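Local atomic coordinates of prophage MuSo2, 43 kDa tail protein (Shewanella oneidensis, PDB entry 3CDD), a protein that is a prophage tail protein that probably serves as a trimeric baseplate hub component, as in phage Mu gpP and the gp44-like baseplate hub proteins. Residues 14-19 with 55-60; 20-25 with 325-330; 36-41 with 88-93. All coordinates share one frame; numbering follows the deposited sequence.

Interaction 1. Residues 14-19 with 55-60; sequences KIYQGW and EPIKQG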
loop_
_atom_site.group_PDB
_atom_site.type_symbol
_atom_site.label_atom_id
_atom_site.label_comp_id
_atom_site.label_asym_id
_atom_site.label_seq_id
_atom_site.Cartn_x
_atom_site.Cartn_y
_atom_site.Cartn_z
ATOM N N LYS A 14 -28.862 22.972 -10.092
ATOM C CA LYS A 14 -27.824 23.895 -10.537
ATOM C C LYS A 14 -26.985 23.302 -11.672
ATOM O O LYS A 14 -26.941 22.092 -11.862
ATOM C CB LYS A 14 -26.947 24.313 -9.362
ATOM C CG LYS A 14 -27.758 24.909 -8.212
ATOM C CD LYS A 14 -26.884 25.593 -7.181
ATOM C CE LYS A 14 -27.735 26.177 -6.048
ATOM N NZ LYS A 14 -28.622 27.324 -6.451
ATOM N N ILE A 15 -26.348 24.178 -12.439
ATOM C CA ILE A 15 -25.572 23.775 -13.593
ATOM C C ILE A 15 -24.170 24.327 -13.421
ATOM O O ILE A 15 -23.977 25.516 -13.126
ATOM C CB ILE A 15 -26.222 24.258 -14.923
ATOM C CG1 ILE A 15 -27.655 23.725 -15.046
ATOM C CG2 ILE A 15 -25.387 23.825 -16.123
ATOM C CD1 ILE A 15 -28.388 24.139 -16.320
ATOM N N TYR A 16 -23.203 23.441 -13.593
ATOM C CA TYR A 16 -21.800 23.716 -13.354
ATOM C C TYR A 16 -21.008 23.372 -14.610
ATOM O O TYR A 16 -20.888 22.212 -14.996
ATOM C CB TYR A 16 -21.283 22.889 -12.181
ATOM C CG TYR A 16 -21.943 23.176 -10.843
ATOM C CD1 TYR A 16 -23.103 22.484 -10.440
ATOM C CD2 TYR A 16 -21.392 24.115 -9.965
ATOM C CE1 TYR A 16 -23.712 22.740 -9.191
ATOM C CE2 TYR A 16 -21.993 24.386 -8.724
ATOM C CZ TYR A 16 -23.141 23.689 -8.345
ATOM O OH TYR A 16 -23.707 23.967 -7.119
ATOM N N GLN A 17 -20.506 24.410 -15.262
ATOM C CA GLN A 17 -19.715 24.273 -16.462
ATOM C C GLN A 17 -18.475 25.122 -16.250
ATOM O O GLN A 17 -18.486 26.062 -15.452
ATOM C CB GLN A 17 -20.517 24.757 -17.683
ATOM C CG GLN A 17 -19.888 24.419 -19.033
ATOM C CD GLN A 17 -18.950 25.517 -19.561
ATOM O OE1 GLN A 17 -19.035 26.687 -19.158
ATOM N NE2 GLN A 17 -18.056 25.137 -20.468
ATOM N N GLY A 18 -17.404 24.792 -16.955
ATOM C CA GLY A 18 -16.197 25.602 -16.906
ATOM C C GLY A 18 -15.150 24.981 -16.016
ATOM O O GLY A 18 -14.222 25.662 -15.575
ATOM N N TRP A 19 -15.307 23.685 -15.756
ATOM C CA TRP A 19 -14.357 22.909 -14.971
ATOM C C TRP A 19 -12.982 22.980 -15.613
ATOM O O TRP A 19 -12.870 23.107 -16.842
ATOM C CB TRP A 19 -14.836 21.456 -14.857
ATOM C CG TRP A 19 -16.187 21.337 -14.166
ATOM C CD1 TRP A 19 -17.420 21.289 -14.768
ATOM C CD2 TRP A 19 -16.433 21.292 -12.748
ATOM N NE1 TRP A 19 -18.418 21.198 -13.811
ATOM C CE2 TRP A 19 -17.837 21.193 -12.566
ATOM C CE3 TRP A 19 -15.604 21.324 -11.614
ATOM C CZ2 TRP A 19 -18.426 21.126 -11.291
ATOM C CZ3 TRP A 19 -16.192 21.251 -10.345
ATOM C CH2 TRP A 19 -17.588 21.153 -10.198
ATOM N N GLU A 55 -21.671 28.365 -4.236
ATOM C CA GLU A 55 -22.144 27.697 -3.039
ATOM C C GLU A 55 -21.702 26.235 -3.140
ATOM O O GLU A 55 -21.720 25.670 -4.232
ATOM C CB GLU A 55 -23.671 27.824 -2.961
ATOM C CG GLU A 55 -24.329 27.016 -1.870
ATOM C CD GLU A 55 -25.566 27.687 -1.335
ATOM O OE1 GLU A 55 -25.417 28.742 -0.667
ATOM O OE2 GLU A 55 -26.680 27.162 -1.578
ATOM N N PRO A 56 -21.249 25.642 -2.021
ATOM C CA PRO A 56 -20.822 24.243 -2.067
ATOM C C PRO A 56 -21.767 23.284 -2.816
ATOM O O PRO A 56 -22.971 23.497 -2.856
ATOM C CB PRO A 56 -20.732 23.860 -0.590
ATOM C CG PRO A 56 -20.362 25.135 0.106
ATOM C CD PRO A 56 -21.056 26.232 -0.679
ATOM N N ILE A 57 -21.193 22.266 -3.446
ATOM C CA ILE A 57 -21.962 21.130 -3.909
ATOM C C ILE A 57 -21.962 20.178 -2.715
ATOM O O ILE A 57 -20.913 19.745 -2.250
ATOM C CB ILE A 57 -21.342 20.463 -5.174
ATOM C CG1 ILE A 57 -21.099 21.516 -6.265
ATOM C CG2 ILE A 57 -22.244 19.347 -5.705
ATOM C CD1 ILE A 57 -20.393 20.985 -7.511
ATOM N N LYS A 58 -23.140 19.903 -2.176
ATOM C CA LYS A 58 -23.238 19.035 -1.023
ATOM C C LYS A 58 -22.894 17.599 -1.408
ATOM O O LYS A 58 -23.436 17.060 -2.387
ATOM C CB LYS A 58 -24.646 19.110 -0.410
ATOM C CG LYS A 58 -25.051 20.519 0.040
ATOM C CD LYS A 58 -26.502 20.569 0.531
ATOM C CE LYS A 58 -27.222 21.840 0.067
ATOM N NZ LYS A 58 -26.843 23.034 0.877
ATOM N N GLN A 59 -21.977 17.002 -0.648
ATOM C CA GLN A 59 -21.767 15.540 -0.685
ATOM C C GLN A 59 -23.107 14.806 -0.526
ATOM O O GLN A 59 -23.966 15.252 0.221
ATOM C CB GLN A 59 -20.766 15.101 0.397
ATOM C CG GLN A 59 -21.219 15.284 1.862
ATOM C CD GLN A 59 -20.949 16.664 2.436
ATOM O OE1 GLN A 59 -20.628 17.617 1.711
ATOM N NE2 GLN A 59 -21.087 16.784 3.756
ATOM N N GLY A 60 -23.298 13.704 -1.248
ATOM C CA GLY A 60 -24.571 12.993 -1.208
ATOM C C GLY A 60 -25.551 13.329 -2.319
ATOM O O GLY A 60 -26.426 12.532 -2.633
#

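Interaction 2. Residues 20-25 with 325-330; sequences TKIGIT and FSEDDA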
loop_
_atom_site.group_PDB
_atom_site.type_symbol
_atom_site.label_atom_id
_atom_site.label_comp_id
_atom_site.label_asym_id
_atom_site.label_seq_id
_atom_site.Cartn_x
_atom_site.Cartn_y
_atom_site.Cartn_z
ATOM N N THR A 20 -11.947 22.932 -14.782
ATOM C CA THR A 20 -10.582 23.045 -15.255
ATOM C C THR A 20 -9.929 21.661 -15.402
ATOM O O THR A 20 -8.943 21.527 -16.120
ATOM C CB THR A 20 -9.702 23.956 -14.337
ATOM O OG1 THR A 20 -9.811 23.525 -12.981
ATOM C CG2 THR A 20 -10.107 25.426 -14.446
ATOM N N LYS A 21 -10.495 20.654 -14.725
ATOM C CA LYS A 21 -10.060 19.268 -14.884
ATOM C C LYS A 21 -11.236 18.301 -14.690
ATOM O O LYS A 21 -11.959 18.379 -13.693
ATOM C CB LYS A 21 -8.921 18.945 -13.910
ATOM C CG LYS A 21 -8.122 17.683 -14.243
ATOM C CD LYS A 21 -7.007 17.486 -13.206
ATOM C CE LYS A 21 -7.584 17.143 -11.824
ATOM N NZ LYS A 21 -6.499 16.911 -10.793
ATOM N N ILE A 22 -11.440 17.409 -15.658
ATOM C CA ILE A 22 -12.556 16.442 -15.631
ATOM C C ILE A 22 -11.964 15.072 -15.911
ATOM O O ILE A 22 -11.158 14.941 -16.840
ATOM C CB ILE A 22 -13.598 16.789 -16.728
ATOM C CG1 ILE A 22 -14.112 18.217 -16.530
ATOM C CG2 ILE A 22 -14.778 15.724 -16.785
ATOM C CD1 ILE A 22 -15.022 18.733 -17.635
ATOM N N GLY A 23 -12.313 14.067 -15.098
ATOM C CA GLY A 23 -11.967 12.672 -15.376
ATOM C C GLY A 23 -13.204 11.814 -15.152
ATOM O O GLY A 23 -13.804 11.863 -14.080
ATOM N N ILE A 24 -13.649 11.062 -16.159
ATOM C CA ILE A 24 -14.794 10.150 -15.931
ATOM C C ILE A 24 -14.402 8.753 -16.405
ATOM O O ILE A 24 -13.943 8.587 -17.541
ATOM C CB ILE A 24 -16.095 10.642 -16.611
ATOM C CG1 ILE A 24 -16.606 11.919 -15.958
ATOM C CG2 ILE A 24 -17.209 9.579 -16.520
ATOM C CD1 ILE A 24 -17.564 12.768 -16.866
ATOM N N THR A 25 -14.514 7.765 -15.525
ATOM C CA THR A 25 -14.292 6.386 -15.934
ATOM C C THR A 25 -15.617 5.658 -16.138
ATOM O O THR A 25 -16.509 5.711 -15.287
ATOM C CB THR A 25 -13.386 5.619 -14.930
ATOM O OG1 THR A 25 -12.145 6.296 -14.827
ATOM C CG2 THR A 25 -13.080 4.188 -15.430
ATOM N N PHE A 325 -12.531 9.153 -19.855
ATOM C CA PHE A 325 -12.823 10.371 -20.558
ATOM C C PHE A 325 -12.221 11.510 -19.744
ATOM O O PHE A 325 -12.599 11.716 -18.590
ATOM C CB PHE A 325 -14.324 10.620 -20.622
ATOM C CG PHE A 325 -15.099 9.642 -21.462
ATOM C CD1 PHE A 325 -15.865 8.651 -20.854
ATOM C CD2 PHE A 325 -15.132 9.765 -22.860
ATOM C CE1 PHE A 325 -16.621 7.737 -21.635
ATOM C CE2 PHE A 325 -15.905 8.873 -23.660
ATOM C CZ PHE A 325 -16.649 7.864 -23.040
ATOM N N SER A 326 -11.316 12.274 -20.336
ATOM C CA SER A 326 -10.715 13.368 -19.581
ATOM C C SER A 326 -10.713 14.685 -20.342
ATOM O O SER A 326 -10.718 14.694 -21.570
ATOM C CB SER A 326 -9.291 12.994 -19.159
ATOM O OG SER A 326 -8.439 12.945 -20.300
ATOM N N GLU A 327 -10.667 15.786 -19.596
ATOM C CA GLU A 327 -10.476 17.133 -20.152
ATOM C C GLU A 327 -9.612 17.961 -19.211
ATOM O O GLU A 327 -9.800 17.924 -18.003
ATOM C CB GLU A 327 -11.826 17.846 -20.375
ATOM C CG GLU A 327 -11.756 19.119 -21.271
ATOM C CD GLU A 327 -13.060 19.921 -21.292
ATOM O OE1 GLU A 327 -13.553 20.307 -20.206
ATOM O OE2 GLU A 327 -13.589 20.193 -22.398
ATOM N N ASP A 328 -8.651 18.677 -19.789
ATOM C CA ASP A 328 -7.916 19.759 -19.145
ATOM C C ASP A 328 -7.688 20.924 -20.148
ATOM O O ASP A 328 -8.363 21.005 -21.185
ATOM C CB ASP A 328 -6.589 19.240 -18.594
ATOM C CG ASP A 328 -5.694 18.666 -19.674
ATOM O OD1 ASP A 328 -5.905 18.980 -20.872
ATOM O OD2 ASP A 328 -4.775 17.890 -19.328
ATOM N N ASP A 329 -6.737 21.808 -19.835
ATOM C CA ASP A 329 -6.303 22.889 -20.738
ATOM C C ASP A 329 -5.823 22.401 -22.116
ATOM O O ASP A 329 -6.010 23.100 -23.121
ATOM C CB ASP A 329 -5.146 23.672 -20.107
ATOM C CG ASP A 329 -5.609 24.680 -19.103
ATOM O OD1 ASP A 329 -6.662 25.309 -19.307
ATOM O OD2 ASP A 329 -4.908 24.854 -18.095
ATOM N N ALA A 330 -5.163 21.237 -22.117
ATOM C CA ALA A 330 -4.606 20.593 -23.316
ATOM C C ALA A 330 -5.676 20.073 -24.293
ATOM O O ALA A 330 -5.419 19.995 -25.507
ATOM C CB ALA A 330 -3.689 19.472 -22.919
#

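Interaction 3. Residues 36-41 with 88-93; sequences DLEMTY and TITISV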
loop_
_atom_site.group_PDB
_atom_site.type_symbol
_atom_site.label_atom_id
_atom_site.label_comp_id
_atom_site.label_asym_id
_atom_site.label_seq_id
_atom_site.Cartn_x
_atom_site.Cartn_y
_atom_site.Cartn_z
ATOM N N ASP A 36 -14.626 12.692 -11.432
ATOM C CA ASP A 36 -13.901 13.671 -10.621
ATOM C C ASP A 36 -13.866 14.973 -11.419
ATOM O O ASP A 36 -13.388 14.997 -12.563
ATOM C CB ASP A 36 -12.472 13.192 -10.340
ATOM C CG ASP A 36 -11.983 13.512 -8.909
ATOM O OD1 ASP A 36 -12.262 14.604 -8.347
ATOM O OD2 ASP A 36 -11.291 12.637 -8.343
ATOM N N LEU A 37 -14.383 16.043 -10.820
ATOM C CA LEU A 37 -14.415 17.346 -11.455
ATOM C C LEU A 37 -13.797 18.364 -10.542
ATOM O O LEU A 37 -14.084 18.378 -9.332
ATOM C CB LEU A 37 -15.831 17.751 -11.847
ATOM C CG LEU A 37 -16.353 16.929 -13.020
ATOM C CD1 LEU A 37 -17.167 15.755 -12.488
ATOM C CD2 LEU A 37 -17.193 17.758 -13.964
ATOM N N GLU A 38 -12.918 19.179 -11.113
ATOM C CA GLU A 38 -12.214 20.189 -10.363
ATOM C C GLU A 38 -12.240 21.536 -11.095
ATOM O O GLU A 38 -12.132 21.594 -12.326
ATOM C CB GLU A 38 -10.786 19.731 -10.118
ATOM C CG GLU A 38 -9.950 20.697 -9.326
ATOM C CD GLU A 38 -8.533 20.190 -9.174
ATOM O OE1 GLU A 38 -7.760 20.244 -10.164
ATOM O OE2 GLU A 38 -8.206 19.708 -8.073
HETATM N N MSE A 39 -12.390 22.610 -10.318
HETATM C CA MSE A 39 -12.329 23.987 -10.832
HETATM C C MSE A 39 -11.348 24.763 -9.962
HETATM O O MSE A 39 -11.591 24.948 -8.770
HETATM C CB MSE A 39 -13.722 24.624 -10.775
HETATM C CG MSE A 39 -14.044 25.660 -11.868
HETATM SE SE MSE A 39 -15.861 26.340 -11.566
HETATM C CE MSE A 39 -17.008 24.834 -12.014
ATOM N N THR A 40 -10.247 25.208 -10.556
ATOM C CA THR A 40 -9.184 25.971 -9.859
ATOM C C THR A 40 -9.101 27.423 -10.338
ATOM O O THR A 40 -8.801 27.699 -11.507
ATOM C CB THR A 40 -7.807 25.275 -10.015
ATOM O OG1 THR A 40 -7.909 23.924 -9.564
ATOM C CG2 THR A 40 -6.687 25.994 -9.245
ATOM N N TYR A 41 -9.414 28.351 -9.444
ATOM C CA TYR A 41 -9.246 29.761 -9.744
ATOM C C TYR A 41 -8.006 30.312 -9.046
ATOM O O TYR A 41 -7.732 29.963 -7.907
ATOM C CB TYR A 41 -10.480 30.559 -9.338
ATOM C CG TYR A 41 -11.623 30.508 -10.311
ATOM C CD1 TYR A 41 -12.484 29.417 -10.344
ATOM C CD2 TYR A 41 -11.866 31.571 -11.194
ATOM C CE1 TYR A 41 -13.572 29.369 -11.243
ATOM C CE2 TYR A 41 -12.943 31.536 -12.099
ATOM C CZ TYR A 41 -13.789 30.420 -12.104
ATOM O OH TYR A 41 -14.853 30.352 -12.983
ATOM N N THR A 88 -5.725 31.350 -4.378
ATOM C CA THR A 88 -6.246 30.116 -4.977
ATOM C C THR A 88 -7.560 29.745 -4.324
ATOM O O THR A 88 -7.697 29.837 -3.109
ATOM C CB THR A 88 -5.270 28.908 -4.807
ATOM O OG1 THR A 88 -3.925 29.335 -5.041
ATOM C CG2 THR A 88 -5.581 27.784 -5.788
ATOM N N ILE A 89 -8.532 29.367 -5.141
ATOM C CA ILE A 89 -9.702 28.622 -4.663
ATOM C C ILE A 89 -9.882 27.422 -5.586
ATOM O O ILE A 89 -10.002 27.572 -6.813
ATOM C CB ILE A 89 -11.011 29.455 -4.607
ATOM C CG1 ILE A 89 -10.853 30.659 -3.681
ATOM C CG2 ILE A 89 -12.190 28.580 -4.109
ATOM C CD1 ILE A 89 -12.020 31.683 -3.743
ATOM N N THR A 90 -9.874 26.233 -4.992
ATOM C CA THR A 90 -10.060 24.996 -5.728
ATOM C C THR A 90 -11.252 24.290 -5.123
ATOM O O THR A 90 -11.280 24.032 -3.909
ATOM C CB THR A 90 -8.833 24.084 -5.584
ATOM O OG1 THR A 90 -7.656 24.822 -5.924
ATOM C CG2 THR A 90 -8.936 22.856 -6.469
ATOM N N ILE A 91 -12.244 24.004 -5.958
ATOM C CA ILE A 91 -13.359 23.147 -5.552
ATOM C C ILE A 91 -13.361 21.909 -6.438
ATOM O O ILE A 91 -13.084 21.986 -7.618
ATOM C CB ILE A 91 -14.725 23.850 -5.653
ATOM C CG1 ILE A 91 -15.009 24.287 -7.098
ATOM C CG2 ILE A 91 -14.800 25.062 -4.711
ATOM C CD1 ILE A 91 -16.416 23.968 -7.547
ATOM N N SER A 92 -13.589 20.750 -5.852
ATOM C CA SER A 92 -13.762 19.553 -6.652
ATOM C C SER A 92 -14.757 18.649 -5.975
ATOM O O SER A 92 -14.930 18.698 -4.739
ATOM C CB SER A 92 -12.426 18.843 -6.986
ATOM O OG SER A 92 -11.839 18.122 -5.927
ATOM N N VAL A 93 -15.471 17.890 -6.803
ATOM C CA VAL A 93 -16.319 16.803 -6.342
ATOM C C VAL A 93 -15.821 15.500 -6.974
ATOM O O VAL A 93 -15.189 15.496 -8.057
ATOM C CB VAL A 93 -17.806 17.022 -6.717
ATOM C CG1 VAL A 93 -18.420 18.141 -5.871
ATOM C CG2 VAL A 93 -17.957 17.325 -8.217
HETATM O O HOH W 1 -11.790 15.455 -5.744
HETATM O O HOH W 2 -9.409 19.067 -5.548
#

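Interaction 1. Residues 14-19 with 55-60
Ile57 reaches into the angle between Tyr16 and Trp19, and its CD1 methyl touches both rings. On Tyr16 it makes a CH-pi contact. CD1 sits 3.9 Å from the centroid of the Tyr16 ring, only 8° off the ring normal, so the methyl lies squarely over the middle of one face. Ile57 CG1 is shifted toward the hydroxyl end of the same ring and comes within 3.6 Å of Tyr16 CZ. The two side chains meet tip to tip. Ile57 CG1 stands anti to its own carbonyl carbon, and CD1 is anti to CA (chi2 176°), which carries the methyl out over the ring.

On Trp19 the approach is different. The same CD1 meets the edge of the indole, in its plane, at 3.9 Å from Trp19 CH2.

These residues belong to the N-terminal GpP-like domain, a member of the phage barrel clan. Strand 14-16 pairs with strand 7-11, and the loop 55-60 runs past it on the way to strand 62-67. Around the contact, Trp80 and Val77 of strand 70-84 pack on Ile57, while Leu9 packs on both Tyr16 and Trp19.

The polar contribution is local. Trp19 NE1 donates to Tyr16 O at 2.9 Å with a bent N-H...O angle of 139°. The donor sits above the carbonyl plane. This bond ties the indole back to the backbone of Tyr16.

At the exposed side, Lys14 NZ and Glu55 OE2 are 5.2 Å apart, not in contact. Nearby, Pro56 packs on Met312 of the second subunit.

Interaction 2. Residues 20-25 with 325-330
Ile22 and Glu327 form one pair in an antiparallel strand pairing that joins the N-terminal GpP-like region to the GpP fourth-domain region, some 300 residues later in the chain. Strands 21-25 and 325-328 run at 177° to each other, with their axes 4.6 Å apart at closest approach.

Two hydrogen-bonded pairs hold the two strands together. Ile22 and Glu327 exchange two bonds: Ile22 N to Glu327 O and Glu327 N to Ile22 O, both 2.9 Å. Ile24 and Phe325 do the same, and Ile24 N to Phe325 O is the shorter of their bonds at 2.7 Å. Between them lies the non-hydrogen-bonded pair Gly23 and Ser326. Here Ser326 CA approaches Ile22 O at 3.2 Å in a CA-H...O contact.

Ile22, Ile24, Phe325 and Glu327 share one face. Ile22 and Glu327 lie side by side and point the same way. Glu327 CG is anti to the backbone N (chi1 -166°), which sets it alongside Ile22. Glu327 OE1 lies 3.4 Å from Ile22 CD1, while OE2 forms a salt bridge with Arg332. Ile24 O lies at the edge of the Phe325 ring.

Trp290 packs on Ile22, Ile24 and Phe325. Strand 34-42 pairs with strand 21-27; Thr20, just before it, and Lys21 both face Glu38 in a classic beta bulge. On the other strand, 317-328, the further partner is strand 331-339.

Interaction 3. Residues 36-41 with 88-93
Thr40 and Thr90 sit side by side on one face of an antiparallel strand pair and point the same way. In both, OG1 is anti to the carbonyl carbon and CG2 anti to the backbone N. The facing threonines thus set methyl against hydroxyl: Thr40 OG1 lies 3.4 Å from Thr90 CG2. Thr40 CG2 also meets Thr88 CG2, 4.0 Å away.

Glu38 crosses Thr90 obliquely. Its CG is anti to the backbone N (chi1 -179°), which sets CG beside Thr90 CG2 at 3.7 Å. The carboxylate touches the same methyl, with Glu38 OE2 3.6 Å from Thr90 CG2.

Ser92 lies opposite Glu38. A water 2.6 Å from Ser92 OG donates to Glu38 OE2 and so joins the hydroxyl to the carboxylate. A similar water bridge from Ser92 to Asp36 is doubtful, because it applies to one of two conformers of that aspartate.

The pair belongs to the N-terminal GpP-like domain of the phage barrel clan. Strand 34-42 lies between strands 21-27 and 88-97, and strand 70-84 flanks the far edge of 88-97. Three hydrogen-bonded pairs, Leu37 with Val93, Met39 with Ile91 and Tyr41 with Ile89, carry six backbone bonds. One of them runs from Tyr41 N to Ile89 O at 2.8 Å.

The reverse face is mainly apolar, with Leu37, Met39, Tyr41, Ile89, Ile91 and Val93. Met39, a selenomethionine, places CB 3.9 Å from Ile91 CG1. Its SE lies in plane at the edge of the Tyr41 ring. Leu37 CB packs at 4.2 Å on Val93 CG2. Trp19 packs on Leu37 and Met39, Trp80 on Ile91 and Val93, and Ile89 touches Ile311 of the second subunit.

Interaction 1 is mainly buried side-chain packing of aliphatic carbon on two aromatic rings. Interactions 2 and 3 are strand pairings built on backbone hydrogen bonds, and both are only partly buried. Interactions 1 and 3 lie wholly within the N-terminal GpP-like region; interaction 2 joins that region to the fourth-domain region. Interaction 3 touches both others, while interactions 1 and 2 only adjoin in the chain. Trp19 of interaction 1 packs on Leu37, Glu38 and Met39 of interaction 3. Strands 21-27 and 34-42 are neighbours, so the two pairings stand one strand apart. Interaction 3 adds a bridging water between Ser92 and Glu38.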